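Local structure of isocitrate dehydrogenase [NAD] subunit 2 (Saccharomyces cerevisiae, 3BLX) at residues T23-E28 and N80-G86; I274-E278 and M304-H308; N64-T68 and H96-N100; W53-D57 and S76-N80. The protein forms, with subunit 1, the allosteric mitochondrial octamer that oxidises and decarboxylates isocitrate to 2-oxoglutarate with NAD(+) in the citric acid cycle. The contacts are given in a common frame with arbitrary orientation. Numbering follows the deposited sequence.

Interaction 1. Residues T23-E28 and N80-G86; sequences TVSFIE and NLVALKG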
loop_
_atom_site.group_PDB
_atom_site.type_symbol
_atom_site.label_atom_id
_atom_site.label_comp_id
_atom_site.label_asym_id
_atom_site.label_seq_id
_atom_site.Cartn_x
_atom_site.Cartn_y
_atom_site.Cartn_z
ATOM N N THR B 23 -19.702 62.104 -6.597
ATOM C CA THR B 23 -20.217 60.801 -6.186
ATOM C C THR B 23 -19.083 59.786 -5.985
ATOM O O THR B 23 -18.240 59.609 -6.866
ATOM C CB THR B 23 -21.227 60.253 -7.215
ATOM O OG1 THR B 23 -20.860 60.692 -8.531
ATOM C CG2 THR B 23 -22.623 60.753 -6.901
ATOM N N VAL B 24 -19.072 59.128 -4.827
ATOM C CA VAL B 24 -18.068 58.119 -4.487
ATOM C C VAL B 24 -18.672 56.836 -3.868
ATOM O O VAL B 24 -19.236 56.879 -2.776
ATOM C CB VAL B 24 -17.031 58.703 -3.511
ATOM C CG1 VAL B 24 -16.102 57.613 -3.005
ATOM C CG2 VAL B 24 -16.241 59.818 -4.169
ATOM N N SER B 25 -18.541 55.701 -4.556
ATOM C CA SER B 25 -19.050 54.428 -4.041
ATOM C C SER B 25 -18.351 54.103 -2.734
ATOM O O SER B 25 -17.239 54.549 -2.510
ATOM C CB SER B 25 -18.816 53.311 -5.051
ATOM O OG SER B 25 -19.441 53.575 -6.291
ATOM N N PHE B 26 -18.985 53.336 -1.859
ATOM C CA PHE B 26 -18.309 52.992 -0.620
ATOM C C PHE B 26 -17.885 51.521 -0.429
ATOM O O PHE B 26 -16.715 51.191 -0.605
ATOM C CB PHE B 26 -19.068 53.496 0.589
ATOM C CG PHE B 26 -18.169 53.908 1.705
ATOM C CD1 PHE B 26 -17.847 55.234 1.888
ATOM C CD2 PHE B 26 -17.607 52.967 2.548
ATOM C CE1 PHE B 26 -17.001 55.623 2.906
ATOM C CE2 PHE B 26 -16.752 53.346 3.566
ATOM C CZ PHE B 26 -16.451 54.679 3.746
ATOM N N ILE B 27 -18.812 50.644 -0.065
ATOM C CA ILE B 27 -18.447 49.282 0.320
ATOM C C ILE B 27 -17.844 49.340 1.698
ATOM O O ILE B 27 -16.637 49.338 1.846
ATOM C CB ILE B 27 -17.395 48.619 -0.605
ATOM C CG1 ILE B 27 -17.731 48.827 -2.076
ATOM C CG2 ILE B 27 -17.237 47.120 -0.261
ATOM C CD1 ILE B 27 -16.676 48.324 -3.009
ATOM N N GLU B 28 -18.692 49.392 2.709
ATOM C CA GLU B 28 -18.224 49.497 4.073
ATOM C C GLU B 28 -17.622 48.194 4.559
ATOM O O GLU B 28 -16.889 48.178 5.542
ATOM C CB GLU B 28 -19.368 49.942 4.988
ATOM C CG GLU B 28 -20.096 51.172 4.456
ATOM C CD GLU B 28 -20.937 51.878 5.504
ATOM O OE1 GLU B 28 -21.071 51.340 6.629
ATOM O OE2 GLU B 28 -21.463 52.970 5.191
ATOM N N ASN B 80 -19.296 55.974 -10.988
ATOM C CA ASN B 80 -18.601 56.927 -10.123
ATOM C C ASN B 80 -17.101 57.021 -10.395
ATOM O O ASN B 80 -16.483 58.061 -10.143
ATOM C CB ASN B 80 -18.828 56.574 -8.659
ATOM C CG ASN B 80 -20.275 56.679 -8.261
ATOM O OD1 ASN B 80 -21.082 57.285 -8.964
ATOM N ND2 ASN B 80 -20.618 56.086 -7.128
ATOM N N LEU B 81 -16.528 55.929 -10.901
ATOM C CA LEU B 81 -15.109 55.856 -11.276
ATOM C C LEU B 81 -14.160 55.794 -10.069
ATOM O O LEU B 81 -12.939 55.662 -10.234
ATOM C CB LEU B 81 -14.714 57.006 -12.211
ATOM C CG LEU B 81 -15.433 57.136 -13.556
ATOM C CD1 LEU B 81 -14.749 58.187 -14.410
ATOM C CD2 LEU B 81 -15.510 55.804 -14.305
ATOM N N VAL B 82 -14.729 55.892 -8.867
ATOM C CA VAL B 82 -13.957 55.790 -7.636
ATOM C C VAL B 82 -14.735 55.047 -6.565
ATOM O O VAL B 82 -15.959 55.160 -6.500
ATOM C CB VAL B 82 -13.568 57.164 -7.106
ATOM C CG1 VAL B 82 -13.062 57.063 -5.699
ATOM C CG2 VAL B 82 -12.503 57.748 -7.975
ATOM N N ALA B 83 -14.023 54.276 -5.744
ATOM C CA ALA B 83 -14.611 53.562 -4.611
ATOM C C ALA B 83 -13.628 53.558 -3.459
ATOM O O ALA B 83 -12.429 53.714 -3.668
ATOM C CB ALA B 83 -14.966 52.141 -4.990
ATOM N N LEU B 84 -14.143 53.387 -2.245
ATOM C CA LEU B 84 -13.311 53.320 -1.052
ATOM C C LEU B 84 -13.778 52.207 -0.133
ATOM O O LEU B 84 -14.649 52.436 0.687
ATOM C CB LEU B 84 -13.379 54.639 -0.288
ATOM C CG LEU B 84 -12.770 54.605 1.109
ATOM C CD1 LEU B 84 -11.272 54.730 1.007
ATOM C CD2 LEU B 84 -13.326 55.710 1.965
ATOM N N LYS B 85 -13.200 51.013 -0.242
ATOM C CA LYS B 85 -13.694 49.876 0.524
ATOM C C LYS B 85 -12.912 49.601 1.807
ATOM O O LYS B 85 -11.720 49.841 1.882
ATOM C CB LYS B 85 -13.769 48.610 -0.349
ATOM C CG LYS B 85 -12.440 48.013 -0.739
ATOM C CD LYS B 85 -12.604 46.769 -1.615
ATOM C CE LYS B 85 -12.892 45.524 -0.797
ATOM N NZ LYS B 85 -11.757 45.139 0.091
ATOM N N GLY B 86 -13.609 49.104 2.822
ATOM C CA GLY B 86 -12.972 48.605 4.025
ATOM C C GLY B 86 -12.807 47.109 3.907
ATOM O O GLY B 86 -12.995 46.561 2.828
#
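This is a buried, parallel side-by-side run of two extended backbones at the flank of the main mixed sheet. Strand 82-85 is the outermost strand at this end of the sheet within the chain; residues 23-28, leading from strand 22-23 toward helix 33-45, run alongside it with end-to-end directions 20° apart, while strand 275-279 lies on its other flank. The register steps residue by residue from Val24 beside Val82 to Glu28 beside Gly86. Ser25 N donates to Val82 O (3.3 Å), Leu84 N reaches Ser25 O in a weak bond (3.3 Å), and Gly86 N donates to Ile27 O (3.2 Å). Between the last two bonds the run is disturbed: Phe26 O and Leu84 O, both acceptors, come within 2.7 Å, and Ile27 adopts positive phi. Val24 CG1 meets Val82 CG1 at 4.1 Å and Phe26 CZ meets Leu84 CD2 at 3.7 Å; helix 296-309 also packs on this apolar surface through Met305. At the other end, Asn80 ND2 donates to Ser25 OG (2.9 Å), and a weak bond joins Thr23 OG1 to Asn80 OD1 (3.4 Å). Lys85 turns its amine away to a salt bridge with Glu278. Residues 23-28 thus follow the edge strand without regular sheet pairing, their few long main-chain bonds supplemented by apolar packing and the Asn80 amide.

Interaction 2. Residues I274-E278 and M304-H308; sequences ISIFE and MMLNH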
loop_
_atom_site.group_PDB
_atom_site.type_symbol
_atom_site.label_atom_id
_atom_site.label_comp_id
_atom_site.label_asym_id
_atom_site.label_seq_id
_atom_site.Cartn_x
_atom_site.Cartn_y
_atom_site.Cartn_z
ATOM N N ILE B 274 -11.528 53.150 -13.529
ATOM C CA ILE B 274 -11.920 52.970 -12.125
ATOM C C ILE B 274 -10.691 52.832 -11.223
ATOM O O ILE B 274 -9.635 52.403 -11.678
ATOM C CB ILE B 274 -12.838 51.724 -11.913
ATOM C CG1 ILE B 274 -14.067 51.752 -12.831
ATOM C CG2 ILE B 274 -13.294 51.625 -10.483
ATOM C CD1 ILE B 274 -13.918 50.892 -14.084
ATOM N N SER B 275 -10.828 53.206 -9.954
ATOM C CA SER B 275 -9.766 53.021 -8.965
ATOM C C SER B 275 -10.354 52.822 -7.582
ATOM O O SER B 275 -11.155 53.617 -7.119
ATOM C CB SER B 275 -8.810 54.218 -8.945
ATOM O OG SER B 275 -7.978 54.237 -10.086
ATOM N N ILE B 276 -9.932 51.768 -6.909
ATOM C CA ILE B 276 -10.484 51.420 -5.617
ATOM C C ILE B 276 -9.416 51.579 -4.563
ATOM O O ILE B 276 -8.266 51.267 -4.811
ATOM C CB ILE B 276 -10.987 49.987 -5.648
ATOM C CG1 ILE B 276 -12.091 49.870 -6.701
ATOM C CG2 ILE B 276 -11.457 49.560 -4.287
ATOM C CD1 ILE B 276 -12.826 48.557 -6.683
ATOM N N PHE B 277 -9.791 52.081 -3.392
ATOM C CA PHE B 277 -8.834 52.413 -2.346
ATOM C C PHE B 277 -9.245 51.721 -1.093
ATOM O O PHE B 277 -10.411 51.744 -0.741
ATOM C CB PHE B 277 -8.804 53.928 -2.128
ATOM C CG PHE B 277 -8.359 54.688 -3.334
ATOM C CD1 PHE B 277 -7.056 55.169 -3.431
ATOM C CD2 PHE B 277 -9.227 54.887 -4.406
ATOM C CE1 PHE B 277 -6.630 55.871 -4.569
ATOM C CE2 PHE B 277 -8.810 55.589 -5.560
ATOM C CZ PHE B 277 -7.514 56.086 -5.635
ATOM N N GLU B 278 -8.299 51.091 -0.412
ATOM C CA GLU B 278 -8.647 50.227 0.705
ATOM C C GLU B 278 -7.532 50.095 1.701
ATOM O O GLU B 278 -6.365 50.240 1.358
ATOM C CB GLU B 278 -9.016 48.830 0.198
ATOM C CG GLU B 278 -7.998 48.176 -0.737
ATOM C CD GLU B 278 -8.336 46.706 -1.106
ATOM O OE1 GLU B 278 -9.072 46.022 -0.356
ATOM O OE2 GLU B 278 -7.848 46.224 -2.155
ATOM N N MET B 304 -5.303 59.136 -0.205
ATOM C CA MET B 304 -4.863 58.696 -1.522
ATOM C C MET B 304 -5.962 58.878 -2.559
ATOM O O MET B 304 -5.691 59.215 -3.710
ATOM C CB MET B 304 -4.439 57.228 -1.501
ATOM C CG MET B 304 -3.237 56.898 -0.638
ATOM S SD MET B 304 -2.715 55.157 -0.821
ATOM C CE MET B 304 -1.943 55.259 -2.430
ATOM N N MET B 305 -7.199 58.635 -2.142
ATOM C CA MET B 305 -8.358 58.794 -3.014
ATOM C C MET B 305 -8.596 60.273 -3.366
ATOM O O MET B 305 -8.758 60.630 -4.540
ATOM C CB MET B 305 -9.593 58.185 -2.363
ATOM C CG MET B 305 -10.803 58.167 -3.264
ATOM S SD MET B 305 -12.291 57.626 -2.441
ATOM C CE MET B 305 -12.346 58.725 -1.013
ATOM N N LEU B 306 -8.606 61.133 -2.349
ATOM C CA LEU B 306 -8.713 62.578 -2.563
ATOM C C LEU B 306 -7.683 63.021 -3.596
ATOM O O LEU B 306 -8.036 63.536 -4.656
ATOM C CB LEU B 306 -8.522 63.331 -1.239
ATOM C CG LEU B 306 -9.750 63.753 -0.402
ATOM C CD1 LEU B 306 -11.038 63.064 -0.817
ATOM C CD2 LEU B 306 -9.488 63.564 1.093
ATOM N N ASN B 307 -6.412 62.786 -3.286
ATOM C CA ASN B 307 -5.317 63.106 -4.199
ATOM C C ASN B 307 -5.508 62.562 -5.608
ATOM O O ASN B 307 -4.984 63.111 -6.561
ATOM C CB ASN B 307 -3.979 62.613 -3.647
ATOM C CG ASN B 307 -3.397 63.548 -2.611
ATOM O OD1 ASN B 307 -3.401 64.767 -2.789
ATOM N ND2 ASN B 307 -2.888 62.985 -1.517
ATOM N N HIS B 308 -6.242 61.473 -5.748
ATOM C CA HIS B 308 -6.424 60.887 -7.067
ATOM C C HIS B 308 -7.532 61.649 -7.794
ATOM O O HIS B 308 -7.613 61.645 -9.037
ATOM C CB HIS B 308 -6.715 59.378 -6.950
ATOM C CG HIS B 308 -7.099 58.723 -8.243
ATOM N ND1 HIS B 308 -8.337 58.150 -8.447
ATOM C CD2 HIS B 308 -6.416 58.552 -9.396
ATOM C CE1 HIS B 308 -8.402 57.653 -9.669
ATOM N NE2 HIS B 308 -7.247 57.885 -10.267
#
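Ser275, at the start of strand 275-279, is the first residue of this segment to meet the helix: its OG lies 3.5 Å from His308 CE1, while that hydroxyl also makes a weak hydrogen bond back to Ile274 O (2.9 Å). Ile276 then points away from the helix and touches Ala83 and Lys85 of the neighbouring strand 82-85. Phe277 turns toward it again and buries the largest area of any residue here. Met305 CA sits 3.7 Å from the ring centroid and 11° off the ring normal, a CH-pi contact over one face, and Met305 CG lies 3.8 Å from Phe277 CD2. The Met305 sulfur adds an oblique Met-aromatic contact, with SD 5.3 Å from the centroid. Met304 CB touches Phe277 CD1 at 3.8 Å, and His308 ND1 lies at the ring edge, 3.6 Å from Phe277 CZ. Glu278 lies beyond the reach of residues 304-308 and forms a salt bridge with Lys85. The strand and helix axes are 9.3 Å apart at 155°, so the helix runs roughly antiparallel across the sheet face. With no hydrogen bond between the segments, this helix-on-sheet interface rests on the fit of one phenyl ring against methionine and histidine, whose NE2 bonds instead to Gly9 O.

Interaction 3. Residues N64-T68 and H96-N100; sequences NGLTT and HRSLN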
loop_
_atom_site.group_PDB
_atom_site.type_symbol
_atom_site.label_atom_id
_atom_site.label_comp_id
_atom_site.label_asym_id
_atom_site.label_seq_id
_atom_site.Cartn_x
_atom_site.Cartn_y
_atom_site.Cartn_z
ATOM N N ASN B 64 -22.399 30.510 -13.235
ATOM C CA ASN B 64 -21.638 29.394 -13.816
ATOM C C ASN B 64 -20.520 28.831 -12.903
ATOM O O ASN B 64 -19.574 28.207 -13.395
ATOM C CB ASN B 64 -21.053 29.775 -15.186
ATOM C CG ASN B 64 -22.036 29.576 -16.333
ATOM O OD1 ASN B 64 -22.468 28.465 -16.613
ATOM N ND2 ASN B 64 -22.366 30.655 -17.016
ATOM N N GLY B 65 -20.636 29.045 -11.586
ATOM C CA GLY B 65 -19.636 28.589 -10.627
ATOM C C GLY B 65 -18.460 29.547 -10.532
ATOM O O GLY B 65 -17.699 29.548 -9.550
ATOM N N LEU B 66 -18.316 30.354 -11.583
ATOM C CA LEU B 66 -17.337 31.431 -11.652
ATOM C C LEU B 66 -17.861 32.596 -10.808
ATOM O O LEU B 66 -18.929 33.137 -11.109
ATOM C CB LEU B 66 -17.141 31.843 -13.128
ATOM C CG LEU B 66 -16.406 33.123 -13.580
ATOM C CD1 LEU B 66 -17.365 34.299 -13.811
ATOM C CD2 LEU B 66 -15.259 33.507 -12.637
ATOM N N THR B 67 -17.132 32.956 -9.745
ATOM C CA THR B 67 -17.546 34.061 -8.872
ATOM C C THR B 67 -17.684 35.379 -9.641
ATOM O O THR B 67 -16.790 35.785 -10.384
ATOM C CB THR B 67 -16.618 34.245 -7.641
ATOM O OG1 THR B 67 -15.277 34.473 -8.073
ATOM C CG2 THR B 67 -16.643 33.009 -6.771
ATOM N N THR B 68 -18.833 36.021 -9.473
ATOM C CA THR B 68 -19.158 37.249 -10.186
ATOM C C THR B 68 -19.576 38.341 -9.191
ATOM O O THR B 68 -20.044 38.070 -8.092
ATOM C CB THR B 68 -20.270 37.023 -11.276
ATOM O OG1 THR B 68 -19.723 36.344 -12.422
ATOM C CG2 THR B 68 -20.883 38.353 -11.732
ATOM N N HIS B 96 -15.980 30.972 -3.455
ATOM C CA HIS B 96 -15.164 29.969 -4.145
ATOM C C HIS B 96 -13.864 30.603 -4.660
ATOM O O HIS B 96 -12.793 30.403 -4.072
ATOM C CB HIS B 96 -15.924 29.272 -5.281
ATOM C CG HIS B 96 -15.195 28.097 -5.861
ATOM N ND1 HIS B 96 -14.845 28.018 -7.193
ATOM C CD2 HIS B 96 -14.734 26.959 -5.282
ATOM C CE1 HIS B 96 -14.210 26.878 -7.413
ATOM N NE2 HIS B 96 -14.129 26.218 -6.269
ATOM N N ARG B 97 -13.956 31.371 -5.749
ATOM C CA ARG B 97 -12.811 32.145 -6.242
ATOM C C ARG B 97 -12.525 33.322 -5.297
ATOM O O ARG B 97 -13.280 33.557 -4.353
ATOM C CB ARG B 97 -13.054 32.634 -7.673
ATOM C CG ARG B 97 -11.782 32.859 -8.482
ATOM C CD ARG B 97 -12.054 32.718 -9.974
ATOM N NE ARG B 97 -12.828 33.841 -10.510
ATOM C CZ ARG B 97 -12.334 34.766 -11.334
ATOM N NH1 ARG B 97 -11.066 34.699 -11.725
ATOM N NH2 ARG B 97 -13.108 35.757 -11.774
ATOM N N SER B 98 -11.442 34.054 -5.541
ATOM C CA SER B 98 -11.007 35.101 -4.612
ATOM C C SER B 98 -11.825 36.383 -4.777
ATOM O O SER B 98 -12.039 36.861 -5.887
ATOM C CB SER B 98 -9.508 35.396 -4.771
ATOM O OG SER B 98 -9.078 36.441 -3.902
ATOM N N LEU B 99 -12.281 36.937 -3.661
ATOM C CA LEU B 99 -13.145 38.107 -3.689
ATOM C C LEU B 99 -12.395 39.321 -4.230
ATOM O O LEU B 99 -12.917 40.084 -5.053
ATOM C CB LEU B 99 -13.660 38.379 -2.282
ATOM C CG LEU B 99 -14.600 39.565 -2.141
ATOM C CD1 LEU B 99 -15.597 39.574 -3.272
ATOM C CD2 LEU B 99 -15.285 39.514 -0.783
ATOM N N ASN B 100 -11.161 39.483 -3.756
ATOM C CA ASN B 100 -10.283 40.541 -4.226
ATOM C C ASN B 100 -9.863 40.311 -5.670
ATOM O O ASN B 100 -9.727 41.248 -6.440
ATOM C CB ASN B 100 -9.063 40.669 -3.309
ATOM C CG ASN B 100 -9.441 41.053 -1.877
ATOM O OD1 ASN B 100 -10.053 42.107 -1.628
ATOM N ND2 ASN B 100 -9.080 40.197 -0.932
#
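The side chain of Thr67 lies against the backbone and CB of Arg97 and reaches back to His96. Its OG1 is only 2.9 Å from Arg97 CB, a tight approach to carbon and no hydrogen bond, while Thr67 CG2 lies 3.9 Å from His96 N and 4.1 Å from His96 CB. Among the residues that touch, Thr67 is the one that is buried, and its CA is 5.7 Å from that of Arg97. From there the Arg97 side chain runs across the strand direction, its guanidinium ending beside Leu66. Although the CA-to-CB bond of Leu66 points away, its terminal methyl swings round, bringing CD2 to 3.2 Å from Arg97 NH2; this is close packing of a methyl beside a guanidinium. Gly65 O, in the hairpin turn, lies 4.0 Å from His96 ND1. The contact is therefore a shallow surface one, made by van der Waals touch without a hydrogen bond between the segments. It involves the first modelled residues after a gap at 92-95, which is consistent with a mobile loop in this apo form. Arg97 is also about 9 Å, side chain to side chain, from both Tyr142, probably critical for catalysis, and Arg104, a probable substrate ligand. Overall, the small antiparallel hairpin of strands 61-63 and 66-68 lies beside the entry to helix 99-107, where Ser98 is the N-cap and Thr102 packs on both Thr67 and Arg97.

Interaction 4. Residues W53-D57 and S76-N80; sequences WESCD and SITKN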
loop_
_atom_site.group_PDB
_atom_site.type_symbol
_atom_site.label_atom_id
_atom_site.label_comp_id
_atom_site.label_asym_id
_atom_site.label_seq_id
_atom_site.Cartn_x
_atom_site.Cartn_y
_atom_site.Cartn_z
ATOM N N TRP B 53 -21.662 59.852 -0.501
ATOM C CA TRP B 53 -21.402 58.423 -0.580
ATOM C C TRP B 53 -22.465 57.636 -1.352
ATOM O O TRP B 53 -23.325 58.220 -1.998
ATOM C CB TRP B 53 -21.246 57.874 0.823
ATOM C CG TRP B 53 -20.199 58.616 1.608
ATOM C CD1 TRP B 53 -20.384 59.334 2.753
ATOM C CD2 TRP B 53 -18.800 58.719 1.293
ATOM N NE1 TRP B 53 -19.190 59.868 3.178
ATOM C CE2 TRP B 53 -18.204 59.505 2.300
ATOM C CE3 TRP B 53 -17.992 58.216 0.261
ATOM C CZ2 TRP B 53 -16.845 59.794 2.310
ATOM C CZ3 TRP B 53 -16.644 58.506 0.279
ATOM C CH2 TRP B 53 -16.084 59.286 1.292
ATOM N N GLU B 54 -22.395 56.310 -1.289
ATOM C CA GLU B 54 -23.294 55.455 -2.053
ATOM C C GLU B 54 -22.996 53.992 -1.762
ATOM O O GLU B 54 -22.728 53.222 -2.670
ATOM C CB GLU B 54 -23.145 55.729 -3.554
ATOM C CG GLU B 54 -24.217 55.072 -4.432
ATOM C CD GLU B 54 -24.190 55.555 -5.885
ATOM O OE1 GLU B 54 -23.578 56.612 -6.159
ATOM O OE2 GLU B 54 -24.791 54.879 -6.755
ATOM N N SER B 55 -23.054 53.614 -0.494
ATOM C CA SER B 55 -22.612 52.291 -0.061
ATOM C C SER B 55 -23.061 51.154 -0.976
ATOM O O SER B 55 -24.248 51.014 -1.257
ATOM C CB SER B 55 -23.044 52.029 1.384
ATOM O OG SER B 55 -24.335 52.547 1.630
ATOM N N CYS B 56 -22.093 50.357 -1.438
ATOM C CA CYS B 56 -22.342 49.218 -2.320
ATOM C C CYS B 56 -22.200 47.903 -1.581
ATOM O O CYS B 56 -21.472 47.813 -0.599
ATOM C CB CYS B 56 -21.338 49.203 -3.471
ATOM S SG CYS B 56 -21.282 50.690 -4.473
ATOM N N ASP B 57 -22.883 46.874 -2.063
ATOM C CA ASP B 57 -22.632 45.530 -1.580
ATOM C C ASP B 57 -21.917 44.766 -2.683
ATOM O O ASP B 57 -22.330 44.819 -3.840
ATOM C CB ASP B 57 -23.937 44.833 -1.204
ATOM C CG ASP B 57 -23.707 43.474 -0.554
ATOM O OD1 ASP B 57 -22.918 43.404 0.410
ATOM O OD2 ASP B 57 -24.316 42.475 -1.000
ATOM N N SER B 76 -22.838 51.040 -10.085
ATOM C CA SER B 76 -22.496 52.129 -9.188
ATOM C C SER B 76 -21.033 52.583 -9.314
ATOM O O SER B 76 -20.745 53.776 -9.382
ATOM C CB SER B 76 -22.785 51.708 -7.752
ATOM O OG SER B 76 -22.272 52.660 -6.841
ATOM N N ILE B 77 -20.113 51.624 -9.337
ATOM C CA ILE B 77 -18.688 51.925 -9.350
ATOM C C ILE B 77 -18.228 52.299 -10.749
ATOM O O ILE B 77 -17.390 53.169 -10.898
ATOM C CB ILE B 77 -17.863 50.740 -8.817
ATOM C CG1 ILE B 77 -18.288 50.410 -7.395
ATOM C CG2 ILE B 77 -16.410 51.067 -8.818
ATOM C CD1 ILE B 77 -17.586 49.235 -6.832
ATOM N N THR B 78 -18.782 51.652 -11.776
ATOM C CA THR B 78 -18.438 51.980 -13.162
ATOM C C THR B 78 -18.814 53.426 -13.469
ATOM O O THR B 78 -18.166 54.109 -14.272
ATOM C CB THR B 78 -19.163 51.070 -14.174
ATOM O OG1 THR B 78 -18.829 49.700 -13.925
ATOM C CG2 THR B 78 -18.773 51.439 -15.606
ATOM N N LYS B 79 -19.875 53.883 -12.817
ATOM C CA LYS B 79 -20.384 55.226 -13.028
ATOM C C LYS B 79 -19.582 56.261 -12.256
ATOM O O LYS B 79 -19.245 57.306 -12.796
ATOM C CB LYS B 79 -21.848 55.312 -12.605
ATOM C CG LYS B 79 -22.434 56.727 -12.682
ATOM C CD LYS B 79 -23.465 56.970 -11.574
ATOM C CE LYS B 79 -24.444 55.800 -11.441
ATOM N NZ LYS B 79 -25.137 55.797 -10.115
ATOM N N ASN B 80 -19.296 55.974 -10.988
ATOM C CA ASN B 80 -18.601 56.927 -10.123
ATOM C C ASN B 80 -17.101 57.021 -10.395
ATOM O O ASN B 80 -16.483 58.061 -10.143
ATOM C CB ASN B 80 -18.828 56.574 -8.659
ATOM C CG ASN B 80 -20.275 56.679 -8.261
ATOM O OD1 ASN B 80 -21.082 57.285 -8.964
ATOM N ND2 ASN B 80 -20.618 56.086 -7.128
#
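Glu54, Cys56 and Ser76 lose the most surface where the loop 53-57 meets the last turn of helix 71-80. Glu54 spreads its carboxylate over the helix end. OE1 accepts a nearly straight hydrogen bond from Asn80 ND2 (3.2 Å, 169°), and OE2 forms a rather long salt bridge with Lys79 NZ (3.5 Å), with Lys79 on the exposed side of the helix. Glu54 OE2 is also 3.4 Å from Ser76 OG, so one acid faces three polar side chains of the helix. Two residues on, Cys56 again points toward the helix, with Ser55 between them turned away. Its SG lies 3.2 Å from Ser76 OG and 4.2 Å from Ile77 CG1, placing the sulfur at the junction of a polar and an apolar patch. Ser76 is thus approached by both loop residues; its stronger polar partner, however, is Ser25, to which Asn80 ND2 also bonds. The helix presents Ser76, Lys79 and Asn80 along one flank, with Asn80 N bonded to Ser76 O (3.1 Å) in the helical pattern. The loop, running from strand 51-52 to strand 61-63, covers this flank, while Ser25 of the loop following strand 22-23 packs on Cys56 and Ile77 and so fills the space between helix and loop.

Overall arrangement
From the N terminus, residues 23-28 are the first half of interaction 1, which closes at 80-86. Within that span, interaction 4 joins 53-57 to 76-80; the two share Asn80, and Ser25 OG lies 3.0 Å from Ser76 OG. Interaction 3 crosses both: 64-68 falls inside their loops, but its partner 96-100 lies beyond them, tying the peripheral hairpin to helix 99-107, its centre 20 to 24 Å from those of the other three. Much later, interaction 2 closes a separate loop between 274-278 and 304-308. It rejoins interaction 1 through the neighbouring strands 82-85 and 275-279, so that edge loop, sheet and covering helix 296-309 form one continuous packed unit.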